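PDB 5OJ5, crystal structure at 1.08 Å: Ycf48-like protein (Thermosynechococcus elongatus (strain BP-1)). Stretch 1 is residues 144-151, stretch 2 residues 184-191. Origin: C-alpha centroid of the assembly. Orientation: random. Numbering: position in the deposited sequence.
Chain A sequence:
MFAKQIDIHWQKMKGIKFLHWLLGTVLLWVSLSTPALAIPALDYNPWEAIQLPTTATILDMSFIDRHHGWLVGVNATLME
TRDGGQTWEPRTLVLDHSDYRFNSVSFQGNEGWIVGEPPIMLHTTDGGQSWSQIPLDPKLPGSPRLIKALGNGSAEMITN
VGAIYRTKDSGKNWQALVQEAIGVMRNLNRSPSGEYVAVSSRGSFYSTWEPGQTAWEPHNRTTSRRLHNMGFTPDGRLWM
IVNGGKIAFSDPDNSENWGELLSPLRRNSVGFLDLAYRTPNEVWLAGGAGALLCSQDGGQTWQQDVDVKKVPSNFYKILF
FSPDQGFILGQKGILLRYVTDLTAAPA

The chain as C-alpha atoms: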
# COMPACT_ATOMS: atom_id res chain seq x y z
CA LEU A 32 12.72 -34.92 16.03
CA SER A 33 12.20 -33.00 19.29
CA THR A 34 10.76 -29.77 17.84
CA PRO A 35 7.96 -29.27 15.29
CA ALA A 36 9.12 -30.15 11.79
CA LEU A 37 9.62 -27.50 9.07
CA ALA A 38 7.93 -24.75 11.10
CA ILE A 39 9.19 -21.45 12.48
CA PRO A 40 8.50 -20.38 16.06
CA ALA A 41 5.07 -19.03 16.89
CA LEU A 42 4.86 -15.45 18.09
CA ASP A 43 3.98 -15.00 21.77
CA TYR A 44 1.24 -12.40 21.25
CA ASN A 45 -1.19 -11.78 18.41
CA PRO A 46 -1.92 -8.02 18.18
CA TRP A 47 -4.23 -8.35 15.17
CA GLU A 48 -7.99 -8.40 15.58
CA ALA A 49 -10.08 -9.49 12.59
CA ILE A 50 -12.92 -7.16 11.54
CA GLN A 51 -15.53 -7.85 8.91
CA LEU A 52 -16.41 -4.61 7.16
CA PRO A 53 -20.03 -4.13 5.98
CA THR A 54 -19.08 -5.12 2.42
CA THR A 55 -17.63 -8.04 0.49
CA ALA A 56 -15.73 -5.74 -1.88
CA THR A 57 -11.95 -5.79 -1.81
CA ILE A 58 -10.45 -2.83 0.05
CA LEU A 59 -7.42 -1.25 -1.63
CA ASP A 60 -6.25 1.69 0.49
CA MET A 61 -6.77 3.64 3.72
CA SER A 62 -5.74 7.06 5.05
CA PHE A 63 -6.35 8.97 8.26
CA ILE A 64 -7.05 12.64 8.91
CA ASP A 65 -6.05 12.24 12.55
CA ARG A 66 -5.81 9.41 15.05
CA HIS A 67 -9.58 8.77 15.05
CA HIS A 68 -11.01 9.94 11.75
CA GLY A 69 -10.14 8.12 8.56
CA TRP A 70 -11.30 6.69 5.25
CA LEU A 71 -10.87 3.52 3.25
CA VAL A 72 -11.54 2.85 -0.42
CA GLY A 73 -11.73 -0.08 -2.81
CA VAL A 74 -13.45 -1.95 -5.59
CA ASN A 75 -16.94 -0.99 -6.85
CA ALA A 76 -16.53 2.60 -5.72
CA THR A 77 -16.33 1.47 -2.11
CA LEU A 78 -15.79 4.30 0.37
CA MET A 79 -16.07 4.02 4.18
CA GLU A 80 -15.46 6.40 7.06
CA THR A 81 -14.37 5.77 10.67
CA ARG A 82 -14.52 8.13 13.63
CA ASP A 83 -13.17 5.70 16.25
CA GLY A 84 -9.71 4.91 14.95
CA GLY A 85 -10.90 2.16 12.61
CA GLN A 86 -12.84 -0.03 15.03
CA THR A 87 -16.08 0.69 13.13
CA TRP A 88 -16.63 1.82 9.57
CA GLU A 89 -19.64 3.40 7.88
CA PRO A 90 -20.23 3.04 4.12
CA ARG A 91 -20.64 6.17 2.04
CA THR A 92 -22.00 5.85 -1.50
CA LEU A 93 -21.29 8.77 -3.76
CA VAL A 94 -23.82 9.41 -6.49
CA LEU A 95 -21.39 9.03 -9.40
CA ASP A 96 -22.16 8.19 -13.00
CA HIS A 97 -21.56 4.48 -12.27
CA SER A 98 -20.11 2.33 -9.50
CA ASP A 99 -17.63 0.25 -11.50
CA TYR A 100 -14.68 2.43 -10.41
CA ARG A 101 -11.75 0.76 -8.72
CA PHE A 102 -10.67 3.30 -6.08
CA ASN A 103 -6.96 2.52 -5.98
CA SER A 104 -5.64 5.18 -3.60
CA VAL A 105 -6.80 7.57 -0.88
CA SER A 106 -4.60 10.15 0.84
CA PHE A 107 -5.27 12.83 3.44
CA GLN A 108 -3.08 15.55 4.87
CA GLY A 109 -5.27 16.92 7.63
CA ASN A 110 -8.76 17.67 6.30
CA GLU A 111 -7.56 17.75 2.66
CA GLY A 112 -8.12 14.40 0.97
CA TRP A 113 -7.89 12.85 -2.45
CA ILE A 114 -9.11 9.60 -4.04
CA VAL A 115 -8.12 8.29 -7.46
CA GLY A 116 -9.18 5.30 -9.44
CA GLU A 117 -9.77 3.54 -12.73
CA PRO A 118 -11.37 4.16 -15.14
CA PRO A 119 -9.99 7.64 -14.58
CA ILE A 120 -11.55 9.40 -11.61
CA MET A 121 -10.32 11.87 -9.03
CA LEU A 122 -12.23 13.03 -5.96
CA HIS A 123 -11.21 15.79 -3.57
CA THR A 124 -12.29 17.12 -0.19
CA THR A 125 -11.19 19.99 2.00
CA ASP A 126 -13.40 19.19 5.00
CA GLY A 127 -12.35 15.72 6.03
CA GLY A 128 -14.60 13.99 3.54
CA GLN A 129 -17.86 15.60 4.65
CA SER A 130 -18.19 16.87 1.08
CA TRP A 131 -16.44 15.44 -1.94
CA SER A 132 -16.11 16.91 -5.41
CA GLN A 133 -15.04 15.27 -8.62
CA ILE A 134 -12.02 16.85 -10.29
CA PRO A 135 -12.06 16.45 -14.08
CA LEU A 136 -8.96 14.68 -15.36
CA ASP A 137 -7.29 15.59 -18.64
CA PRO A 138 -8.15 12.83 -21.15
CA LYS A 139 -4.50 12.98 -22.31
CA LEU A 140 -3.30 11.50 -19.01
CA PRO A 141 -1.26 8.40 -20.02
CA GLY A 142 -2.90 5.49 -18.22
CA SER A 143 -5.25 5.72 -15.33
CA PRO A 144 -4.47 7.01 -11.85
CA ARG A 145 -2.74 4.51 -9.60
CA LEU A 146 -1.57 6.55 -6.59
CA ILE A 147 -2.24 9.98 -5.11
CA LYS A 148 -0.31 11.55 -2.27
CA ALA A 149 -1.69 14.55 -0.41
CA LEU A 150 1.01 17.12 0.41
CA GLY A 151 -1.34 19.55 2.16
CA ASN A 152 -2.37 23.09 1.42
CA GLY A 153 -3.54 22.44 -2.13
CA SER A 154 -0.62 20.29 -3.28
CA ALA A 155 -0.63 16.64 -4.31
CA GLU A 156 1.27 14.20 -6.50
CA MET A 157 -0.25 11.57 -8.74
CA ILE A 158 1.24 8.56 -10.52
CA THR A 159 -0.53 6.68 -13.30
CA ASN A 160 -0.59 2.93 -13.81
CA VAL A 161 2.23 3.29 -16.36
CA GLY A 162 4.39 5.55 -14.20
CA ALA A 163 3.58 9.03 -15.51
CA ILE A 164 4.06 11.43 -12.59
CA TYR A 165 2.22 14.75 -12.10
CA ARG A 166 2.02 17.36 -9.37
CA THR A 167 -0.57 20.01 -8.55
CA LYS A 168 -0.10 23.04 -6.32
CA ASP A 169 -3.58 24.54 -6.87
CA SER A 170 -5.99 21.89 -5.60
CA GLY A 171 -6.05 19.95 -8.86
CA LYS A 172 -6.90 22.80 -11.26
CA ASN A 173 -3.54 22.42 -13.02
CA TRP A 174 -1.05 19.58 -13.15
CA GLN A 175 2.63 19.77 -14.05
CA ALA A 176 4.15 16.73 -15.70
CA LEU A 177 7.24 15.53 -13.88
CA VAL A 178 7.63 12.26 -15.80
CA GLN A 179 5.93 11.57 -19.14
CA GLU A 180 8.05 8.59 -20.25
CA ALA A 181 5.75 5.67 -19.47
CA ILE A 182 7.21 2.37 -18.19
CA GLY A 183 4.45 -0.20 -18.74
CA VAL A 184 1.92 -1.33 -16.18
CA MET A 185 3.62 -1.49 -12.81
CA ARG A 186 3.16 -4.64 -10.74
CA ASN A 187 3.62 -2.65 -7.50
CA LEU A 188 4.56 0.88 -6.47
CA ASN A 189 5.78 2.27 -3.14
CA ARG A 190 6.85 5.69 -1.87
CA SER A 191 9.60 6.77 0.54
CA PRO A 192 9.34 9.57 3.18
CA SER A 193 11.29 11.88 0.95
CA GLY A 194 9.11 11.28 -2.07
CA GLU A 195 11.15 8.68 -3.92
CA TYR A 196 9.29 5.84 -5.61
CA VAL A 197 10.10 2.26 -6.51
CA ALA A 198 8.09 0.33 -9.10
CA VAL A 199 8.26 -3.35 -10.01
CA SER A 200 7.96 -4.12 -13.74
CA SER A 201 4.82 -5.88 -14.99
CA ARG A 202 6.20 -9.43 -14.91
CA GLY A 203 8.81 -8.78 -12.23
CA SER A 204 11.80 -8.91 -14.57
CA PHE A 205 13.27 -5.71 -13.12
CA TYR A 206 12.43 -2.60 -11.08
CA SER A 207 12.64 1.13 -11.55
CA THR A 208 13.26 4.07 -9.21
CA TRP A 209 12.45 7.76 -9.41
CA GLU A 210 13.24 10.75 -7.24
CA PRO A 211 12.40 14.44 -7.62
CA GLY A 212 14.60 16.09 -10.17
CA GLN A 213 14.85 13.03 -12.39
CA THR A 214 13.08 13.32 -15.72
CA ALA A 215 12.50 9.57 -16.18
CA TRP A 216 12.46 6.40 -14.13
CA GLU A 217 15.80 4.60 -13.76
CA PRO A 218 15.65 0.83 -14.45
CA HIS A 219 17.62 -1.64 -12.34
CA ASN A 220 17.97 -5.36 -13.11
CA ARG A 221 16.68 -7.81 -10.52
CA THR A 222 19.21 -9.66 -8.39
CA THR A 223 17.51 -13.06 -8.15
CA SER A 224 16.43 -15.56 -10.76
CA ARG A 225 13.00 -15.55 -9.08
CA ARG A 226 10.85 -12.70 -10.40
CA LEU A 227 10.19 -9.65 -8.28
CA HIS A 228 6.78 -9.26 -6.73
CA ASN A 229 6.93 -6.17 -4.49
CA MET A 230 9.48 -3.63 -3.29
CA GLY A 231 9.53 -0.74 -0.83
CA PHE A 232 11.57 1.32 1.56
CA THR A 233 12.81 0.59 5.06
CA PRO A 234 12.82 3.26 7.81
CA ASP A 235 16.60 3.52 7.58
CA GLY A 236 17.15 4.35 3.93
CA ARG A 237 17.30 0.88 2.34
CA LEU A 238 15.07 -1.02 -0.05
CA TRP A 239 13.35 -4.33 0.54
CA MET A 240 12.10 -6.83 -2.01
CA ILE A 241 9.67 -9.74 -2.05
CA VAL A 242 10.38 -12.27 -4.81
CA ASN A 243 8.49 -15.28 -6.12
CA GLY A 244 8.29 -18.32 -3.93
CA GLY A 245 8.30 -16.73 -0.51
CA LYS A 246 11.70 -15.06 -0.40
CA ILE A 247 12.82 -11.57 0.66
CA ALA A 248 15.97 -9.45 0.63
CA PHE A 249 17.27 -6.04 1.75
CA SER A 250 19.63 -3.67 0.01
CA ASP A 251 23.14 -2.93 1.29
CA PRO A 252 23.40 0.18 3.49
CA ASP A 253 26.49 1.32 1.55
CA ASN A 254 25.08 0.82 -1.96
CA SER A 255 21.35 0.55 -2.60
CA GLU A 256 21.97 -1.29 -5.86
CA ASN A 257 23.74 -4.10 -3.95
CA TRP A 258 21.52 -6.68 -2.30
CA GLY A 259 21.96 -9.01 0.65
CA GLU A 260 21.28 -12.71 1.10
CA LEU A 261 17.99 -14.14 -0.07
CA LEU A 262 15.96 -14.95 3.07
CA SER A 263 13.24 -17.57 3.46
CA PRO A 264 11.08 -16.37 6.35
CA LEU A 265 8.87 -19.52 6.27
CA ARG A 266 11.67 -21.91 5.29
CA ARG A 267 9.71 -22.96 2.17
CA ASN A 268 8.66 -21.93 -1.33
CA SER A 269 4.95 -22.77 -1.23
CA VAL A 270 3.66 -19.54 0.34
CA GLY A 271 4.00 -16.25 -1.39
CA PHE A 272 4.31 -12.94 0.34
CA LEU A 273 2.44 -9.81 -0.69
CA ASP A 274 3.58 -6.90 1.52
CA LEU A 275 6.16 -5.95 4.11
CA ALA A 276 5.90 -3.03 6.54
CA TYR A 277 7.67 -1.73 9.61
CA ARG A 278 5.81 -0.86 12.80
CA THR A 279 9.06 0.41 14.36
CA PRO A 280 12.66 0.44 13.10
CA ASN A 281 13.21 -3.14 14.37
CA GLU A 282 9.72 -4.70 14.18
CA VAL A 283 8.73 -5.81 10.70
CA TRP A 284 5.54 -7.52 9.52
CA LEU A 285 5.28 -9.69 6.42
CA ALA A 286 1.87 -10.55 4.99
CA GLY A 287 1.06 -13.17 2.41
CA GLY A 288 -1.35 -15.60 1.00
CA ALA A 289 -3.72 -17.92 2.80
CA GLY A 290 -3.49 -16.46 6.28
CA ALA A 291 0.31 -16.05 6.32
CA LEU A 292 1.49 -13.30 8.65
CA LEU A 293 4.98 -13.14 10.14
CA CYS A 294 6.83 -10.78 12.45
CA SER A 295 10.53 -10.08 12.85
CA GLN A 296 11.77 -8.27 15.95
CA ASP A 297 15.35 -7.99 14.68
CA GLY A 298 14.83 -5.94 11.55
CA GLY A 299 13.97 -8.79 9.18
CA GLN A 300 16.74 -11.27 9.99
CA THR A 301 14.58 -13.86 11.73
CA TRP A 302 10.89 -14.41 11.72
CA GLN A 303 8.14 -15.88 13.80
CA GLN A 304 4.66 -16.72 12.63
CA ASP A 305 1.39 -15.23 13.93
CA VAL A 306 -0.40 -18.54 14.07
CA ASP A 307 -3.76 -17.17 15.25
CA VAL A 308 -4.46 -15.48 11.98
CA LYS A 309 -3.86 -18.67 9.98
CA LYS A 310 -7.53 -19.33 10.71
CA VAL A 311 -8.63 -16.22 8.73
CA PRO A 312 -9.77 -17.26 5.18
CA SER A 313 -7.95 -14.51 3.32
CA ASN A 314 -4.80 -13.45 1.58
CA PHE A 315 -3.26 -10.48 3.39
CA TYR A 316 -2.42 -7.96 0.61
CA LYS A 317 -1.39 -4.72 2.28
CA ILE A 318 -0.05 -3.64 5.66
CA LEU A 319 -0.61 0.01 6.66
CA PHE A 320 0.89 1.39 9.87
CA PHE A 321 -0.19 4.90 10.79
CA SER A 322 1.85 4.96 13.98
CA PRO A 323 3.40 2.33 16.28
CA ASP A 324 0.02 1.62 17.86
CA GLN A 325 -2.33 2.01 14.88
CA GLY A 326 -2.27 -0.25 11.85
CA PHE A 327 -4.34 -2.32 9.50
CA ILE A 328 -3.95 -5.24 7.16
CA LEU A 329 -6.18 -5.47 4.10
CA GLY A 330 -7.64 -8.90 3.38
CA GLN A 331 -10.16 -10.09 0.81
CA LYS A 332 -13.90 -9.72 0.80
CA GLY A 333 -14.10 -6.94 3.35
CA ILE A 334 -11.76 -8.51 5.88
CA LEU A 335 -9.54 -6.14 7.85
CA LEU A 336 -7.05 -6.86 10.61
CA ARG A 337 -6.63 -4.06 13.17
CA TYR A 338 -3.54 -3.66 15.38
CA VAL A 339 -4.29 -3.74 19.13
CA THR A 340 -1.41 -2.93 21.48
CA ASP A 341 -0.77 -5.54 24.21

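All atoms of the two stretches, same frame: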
# COMPACT_ATOMS: atom_id res chain seq x y z
N PRO A 144 -5.11 6.77 -13.15
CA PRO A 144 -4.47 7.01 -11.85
C PRO A 144 -4.27 5.75 -11.03
O PRO A 144 -5.18 4.92 -10.93
CB PRO A 144 -5.47 7.92 -11.13
CG PRO A 144 -6.23 8.54 -12.21
CD PRO A 144 -6.37 7.53 -13.28
N ARG A 145 -3.09 5.62 -10.47
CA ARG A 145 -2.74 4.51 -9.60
C ARG A 145 -2.54 4.94 -8.15
O ARG A 145 -2.86 4.19 -7.24
CB ARG A 145 -1.45 3.82 -10.15
CG ARG A 145 -0.91 2.73 -9.26
CD ARG A 145 -1.80 1.58 -9.17
NE ARG A 145 -1.11 0.47 -8.55
CZ ARG A 145 -0.30 -0.38 -9.19
NH1 ARG A 145 -0.18 -0.30 -10.48
NH2 ARG A 145 0.32 -1.35 -8.57
N LEU A 146 -1.94 6.12 -7.94
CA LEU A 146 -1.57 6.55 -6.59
C LEU A 146 -1.75 8.05 -6.54
O LEU A 146 -1.39 8.76 -7.48
CB LEU A 146 -0.09 6.17 -6.31
CG LEU A 146 0.46 6.59 -4.96
CD1 LEU A 146 1.55 5.62 -4.57
CD2 LEU A 146 1.07 7.98 -4.97
N ILE A 147 -2.26 8.55 -5.41
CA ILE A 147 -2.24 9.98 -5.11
C ILE A 147 -1.68 10.15 -3.73
O ILE A 147 -1.92 9.32 -2.83
CB ILE A 147 -3.66 10.59 -5.25
CG1 ILE A 147 -3.61 12.12 -5.19
CG2 ILE A 147 -4.66 10.01 -4.28
CD1 ILE A 147 -4.32 12.85 -6.10
N LYS A 148 -0.88 11.20 -3.56
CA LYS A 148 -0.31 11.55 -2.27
C LYS A 148 -0.64 13.00 -1.97
O LYS A 148 -0.24 13.90 -2.71
CB LYS A 148 1.21 11.31 -2.27
CG LYS A 148 1.84 11.75 -0.97
CD LYS A 148 1.46 10.84 0.19
CE LYS A 148 2.13 11.14 1.47
NZ LYS A 148 1.63 10.20 2.55
N ALA A 149 -1.36 13.20 -0.86
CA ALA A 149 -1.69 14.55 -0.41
C ALA A 149 -0.47 15.17 0.24
O ALA A 149 0.14 14.57 1.12
CB ALA A 149 -2.78 14.47 0.65
N LEU A 150 -0.11 16.39 -0.19
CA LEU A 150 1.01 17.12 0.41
C LEU A 150 0.53 18.24 1.30
O LEU A 150 1.35 18.89 1.95
CB LEU A 150 1.92 17.65 -0.70
CG LEU A 150 2.54 16.56 -1.58
CD1 LEU A 150 3.24 17.17 -2.77
CD2 LEU A 150 3.45 15.63 -0.81
N GLY A 151 -0.78 18.49 1.37
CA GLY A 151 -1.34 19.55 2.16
C GLY A 151 -1.40 20.86 1.40
O GLY A 151 -0.69 21.09 0.42
N VAL A 184 2.80 -1.25 -17.35
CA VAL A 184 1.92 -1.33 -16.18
C VAL A 184 2.69 -1.88 -15.00
O VAL A 184 3.11 -3.02 -15.00
CB VAL A 184 0.67 -2.17 -16.50
CG1 VAL A 184 -0.24 -2.21 -15.28
CG2 VAL A 184 -0.12 -1.58 -17.70
N MET A 185 2.83 -1.10 -13.97
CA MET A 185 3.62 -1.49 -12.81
C MET A 185 2.92 -2.58 -12.03
O MET A 185 1.72 -2.51 -11.77
CB MET A 185 3.76 -0.25 -11.91
CG MET A 185 4.45 0.94 -12.57
SD MET A 185 4.52 2.43 -11.62
CE MET A 185 2.81 2.76 -11.37
N ARG A 186 3.67 -3.59 -11.60
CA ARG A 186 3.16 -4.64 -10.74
C ARG A 186 2.93 -4.15 -9.31
O ARG A 186 2.03 -4.64 -8.61
CB ARG A 186 4.18 -5.80 -10.74
CG ARG A 186 3.72 -7.04 -10.04
CD ARG A 186 4.78 -8.09 -10.13
NE ARG A 186 4.28 -9.41 -9.80
CZ ARG A 186 3.88 -10.35 -10.66
NH1 ARG A 186 3.88 -10.20 -11.99
NH2 ARG A 186 3.45 -11.50 -10.16
N ASN A 187 3.72 -3.20 -8.85
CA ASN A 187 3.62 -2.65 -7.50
C ASN A 187 4.38 -1.34 -7.52
O ASN A 187 5.26 -1.13 -8.36
CB ASN A 187 4.17 -3.62 -6.43
CG ASN A 187 3.08 -4.46 -5.80
OD1 ASN A 187 2.05 -3.93 -5.39
ND2 ASN A 187 3.32 -5.76 -5.65
N LEU A 188 4.02 -0.46 -6.58
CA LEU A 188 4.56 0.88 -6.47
C LEU A 188 4.58 1.26 -5.01
O LEU A 188 3.56 1.11 -4.33
CB LEU A 188 3.64 1.84 -7.25
CG LEU A 188 3.96 3.32 -7.17
CD1 LEU A 188 5.30 3.66 -7.79
CD2 LEU A 188 2.85 4.14 -7.83
N ASN A 189 5.70 1.79 -4.52
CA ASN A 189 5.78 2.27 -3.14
C ASN A 189 6.56 3.56 -3.10
O ASN A 189 7.40 3.84 -3.96
CB ASN A 189 6.38 1.22 -2.20
CG ASN A 189 5.33 0.28 -1.66
OD1 ASN A 189 4.34 0.75 -1.09
ND2 ASN A 189 5.48 -1.01 -1.87
N ARG A 190 6.31 4.35 -2.06
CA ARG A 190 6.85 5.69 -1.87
C ARG A 190 7.69 5.77 -0.61
O ARG A 190 7.37 5.12 0.40
CB ARG A 190 5.67 6.68 -1.76
CG ARG A 190 6.11 8.13 -1.80
CD ARG A 190 4.90 9.04 -1.64
NE ARG A 190 5.16 10.43 -1.98
CZ ARG A 190 5.60 11.35 -1.12
NH1 ARG A 190 5.85 11.03 0.15
NH2 ARG A 190 5.81 12.58 -1.56
N SER A 191 8.77 6.55 -0.64
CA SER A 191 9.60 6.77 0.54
C SER A 191 9.16 8.07 1.25
O SER A 191 8.48 8.92 0.68
CB SER A 191 11.06 6.85 0.16
OG SER A 191 11.37 8.17 -0.23

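Stretch 1 is a strand, and the middle of stretch 2, through Arg 190, is another; the two run nearly parallel, with only 10° between their N-to-C directions. They are not neighbours in one hydrogen-bonded sheet. Their axes come no closer than 8.8 Å, and the nearest alpha carbons across the gap, CA of Leu 146 and CA of Leu 188, lie 8.4 Å apart, with CA of Lys 148 and CA of Arg 190 at 9.3 Å. At such a spacing backbone cannot pair with backbone, so the space is bridged by side chains. The register advances by two residues on each strand. From Leu 146 onward alternate residues of stretch 1 face stretch 2, but Arg 145 and Leu 146 both point toward it, because the backbone at Arg 145 (psi -38°) departs from the extended form.

Pro 144, at the start of stretch 1, is buried but out of reach of stretch 2. A proline nitrogen has no hydrogen to donate, and here the residue leaves the contact to the one that follows.

Arg 145 has the largest area covered by the other stretch. Its CA-to-CB bond points toward stretch 2, and its long, flexible side chain carries the guanidinium to the backbone preceding Leu 188. There NH1 of Arg 145 donates a hydrogen bond to O of Met 185, 3.2 Å long and almost straight at 171°. The carbonyl lies at the edge of the guanidinium, near its plane, where the N-H bonds point. The O of Arg 186 is also near that plane, but at 3.7 Å from NH2 of Arg 145 it is a looser polar neighbour. Arginine suits this position because its aliphatic portion spans the gap while its charged end meets the partial negative charge of carbonyl oxygens. Along the way, CG of Arg 145 passes 4.3 Å from CD2 of Leu 188.

Leu 146 supplies the apolar centre. Its CD1 meets CD2 of Leu 188 at 3.8 Å, a van der Waals contact between two branched side chains that both start toward the opposing strand. Leucine fits on both sides: each is long enough to meet its partner midway, and their contact covers hydrocarbon surface without requiring a polar partner.

Ile 147 then points its bulk elsewhere and is buried, in keeping with the alternation of a strand.

Lys 148 returns to the interface. Its CG lies over one face of the Arg 190 guanidinium, 3.7 Å from NE of Arg 190. This is a natural use of a lysine's methylene groups: a guanidinium face is poor at hydrogen bonding and accepts hydrocarbon, while NE and NH2 of Arg 190 are hydrogen-bonded elsewhere in the structure. NZ of Lys 148 is 4.9 Å from NH1 of Arg 190, so the two positive groups lie fairly near each other, although the closest contact is made by the methylene carbon CG of Lys 148.

Ala 149 is again buried and out of reach. Leu 150 starts sideways, but its end comes nearer, placing CD2 3.9 Å from NH2 of Arg 190 at the margin of the contact. Gly 151 closes the stretch with backbone angles that by themselves call for glycine.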